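Local coordinates for virulence-associated protein I (Coxiella burnetii, PDB 3TRB), which probably binds DNA as the antidote (antitoxin) protein of a HigA-family addiction module, at residues N42-T45 with A46-G50. Residues are numbered along the deposited sequence; the frame is centred on the assembly and turned at random.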
ATOM      1  N   ASN A  42      14.273  -6.630 -33.313  1.00 31.11           N
ATOM      2  CA  ASN A  42      13.582  -5.345 -33.322  1.00 37.36           C
ATOM      3  C   ASN A  42      13.249  -4.846 -31.919  1.00 30.13           C
ATOM      4  O   ASN A  42      13.364  -3.654 -31.633  1.00 29.67           O
ATOM      5  CB  ASN A  42      12.305  -5.433 -34.157  1.00 47.91           C
ATOM      6  CG  ASN A  42      12.588  -5.546 -35.641  1.00 60.37           C
ATOM      7  OD1 ASN A  42      13.445  -4.842 -36.178  1.00 65.43           O
ATOM      8  ND2 ASN A  42      11.867  -6.434 -36.314  1.00 63.87           N
ATOM      9  N   ARG A  43      12.833  -5.761 -31.050  1.00 28.05           N
ATOM     10  CA  ARG A  43      12.470  -5.406 -29.682  1.00 28.41           C
ATOM     11  C   ARG A  43      13.683  -4.923 -28.893  1.00 27.25           C
ATOM     12  O   ARG A  43      13.607  -3.933 -28.165  1.00 24.86           O
ATOM     13  CB  ARG A  43      11.820  -6.596 -28.974  1.00 27.38           C
ATOM     14  CG  ARG A  43      11.261  -6.272 -27.599  1.00 28.35           C
ATOM     15  CD  ARG A  43      10.536  -7.474 -27.019  1.00 29.89           C
ATOM     16  NE  ARG A  43       9.499  -7.962 -27.923  1.00 30.96           N
ATOM     17  CZ  ARG A  43       8.878  -9.130 -27.795  1.00 31.22           C
ATOM     18  NH1 ARG A  43       9.189  -9.945 -26.797  1.00 29.16           N
ATOM     19  NH2 ARG A  43       7.947  -9.486 -28.670  1.00 33.34           N
ATOM     20  N   VAL A  44      14.800  -5.627 -29.040  1.00 28.65           N
ATOM     21  CA  VAL A  44      16.041  -5.232 -28.383  1.00 27.71           C
ATOM     22  C   VAL A  44      16.520  -3.877 -28.898  1.00 25.44           C
ATOM     23  O   VAL A  44      16.859  -2.990 -28.117  1.00 27.14           O
ATOM     24  CB  VAL A  44      17.152  -6.276 -28.602  1.00 25.84           C
ATOM     25  CG1 VAL A  44      18.489  -5.733 -28.125  1.00 21.43           C
ATOM     26  CG2 VAL A  44      16.808  -7.575 -27.887  1.00 23.83           C
ATOM     27  N   THR A  45      16.544  -3.724 -30.218  1.00 24.91           N
ATOM     28  CA  THR A  45      16.967  -2.475 -30.840  1.00 30.84           C
ATOM     29  C   THR A  45      16.111  -1.295 -30.388  1.00 27.59           C
ATOM     30  O   THR A  45      16.628  -0.214 -30.104  1.00 28.61           O
ATOM     31  CB  THR A  45      16.927  -2.576 -32.374  1.00 36.72           C
ATOM     32  OG1 THR A  45      17.961  -3.460 -32.821  1.00 41.08           O
ATOM     33  CG2 THR A  45      17.131  -1.208 -33.004  1.00 40.09           C
ATOM     34  N   ALA A  46      14.800  -1.510 -30.325  1.00 25.76           N
ATOM     35  CA  ALA A  46      13.876  -0.466 -29.903  1.00 27.76           C
ATOM     36  C   ALA A  46      14.152  -0.025 -28.469  1.00 25.41           C
ATOM     37  O   ALA A  46      14.125   1.166 -28.162  1.00 24.43           O
ATOM     38  CB  ALA A  46      12.438  -0.941 -30.050  1.00 29.50           C
ATOM     39  N   ILE A  47      14.423  -0.990 -27.596  1.00 23.79           N
ATOM     40  CA  ILE A  47      14.741  -0.693 -26.204  1.00 23.75           C
ATOM     41  C   ILE A  47      16.064   0.059 -26.103  1.00 23.55           C
ATOM     42  O   ILE A  47      16.180   1.033 -25.359  1.00 21.23           O
ATOM     43  CB  ILE A  47      14.814  -1.977 -25.356  1.00 23.21           C
ATOM     44  CG1 ILE A  47      13.435  -2.638 -25.275  1.00 25.01           C
ATOM     45  CG2 ILE A  47      15.348  -1.669 -23.965  1.00 19.65           C
ATOM     46  CD1 ILE A  47      13.444  -3.987 -24.588  1.00 25.27           C
ATOM     47  N   LEU A  48      17.056  -0.391 -26.864  1.00 29.34           N
ATOM     48  CA  LEU A  48      18.366   0.251 -26.870  1.00 31.59           C
ATOM     49  C   LEU A  48      18.283   1.699 -27.343  1.00 33.95           C
ATOM     50  O   LEU A  48      19.020   2.559 -26.862  1.00 36.65           O
ATOM     51  CB  LEU A  48      19.343  -0.532 -27.751  1.00 32.23           C
ATOM     52  CG  LEU A  48      19.755  -1.917 -27.249  1.00 31.17           C
ATOM     53  CD1 LEU A  48      20.640  -2.620 -28.267  1.00 29.28           C
ATOM     54  CD2 LEU A  48      20.459  -1.809 -25.904  1.00 34.26           C
ATOM     55  N   ASN A  49      17.384   1.962 -28.287  1.00 35.32           N
ATOM     56  CA  ASN A  49      17.232   3.304 -28.841  1.00 38.38           C
ATOM     57  C   ASN A  49      16.242   4.165 -28.061  1.00 41.36           C
ATOM     58  O   ASN A  49      15.961   5.303 -28.438  1.00 45.43           O
ATOM     59  CB  ASN A  49      16.825   3.238 -30.315  1.00 39.59           C
ATOM     60  CG  ASN A  49      17.888   2.592 -31.186  1.00 43.83           C
ATOM     61  OD1 ASN A  49      19.072   2.596 -30.844  1.00 47.61           O
ATOM     62  ND2 ASN A  49      17.472   2.042 -32.318  1.00 41.80           N
ATOM     63  N   GLY A  50      15.715   3.615 -26.970  1.00 39.27           N
ATOM     64  CA  GLY A  50      14.782   4.339 -26.123  1.00 39.76           C
ATOM     65  C   GLY A  50      13.436   4.566 -26.782  1.00 41.25           C
ATOM     66  O   GLY A  50      12.722   5.511 -26.447  1.00 41.32           O
TER
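Leu48 lies back along Val44, one turn earlier on the helix, with both side chains leaning the same way. From CB, which sits 3.5 Å from Val44 O, the leucine chain turns beside its own backbone N (chi1 -68°), and this brings CG close beside the same oxygen, 3.2 Å from Val44 O. Beyond the branch, CD1 meets the methyl CG1 of Val44 at 3.8 Å. Val44 contributes by setting that methyl anti to its backbone N (chi1 170°), where it faces the next turn. That oxygen is itself engaged: Leu48 N donates to Val44 O at 2.9 Å, nearly in line with the carbonyl bond. Val44 is buried against Leu33 and Ala34 of helix 30-37, while Leu48, less fully enclosed, packs on Leu18 and Leu22 of helix 14-24.

On a more exposed side, Thr45 and Asn49 lie side by side with the same four-residue spacing, the threonine offering its methyl. Asn49 N bonds to Thr45 O, while its amide ND2 comes within 3.3 Å of the threonine methyl CG2, a tight contact and not a hydrogen bond. The hydroxyl OG1 turns back to a weak hydrogen bond with Thr41 O. Ile47 instead rests CG1 against Arg43 O, 3.2 Å away, and touches Thr58 of helix 56-66.

Past the helix end, Gly50 is the first residue to leave helical geometry; its positive phi (70°) and the bond from Gly50 N to Ile47 O belong to a Schellman motif. Helix 41-48 follows helix 30-37 across a short turn, the arrangement of a helix-turn-helix of the HTH_3 (XRE) family, whose second helix is usually the DNA-recognition helix.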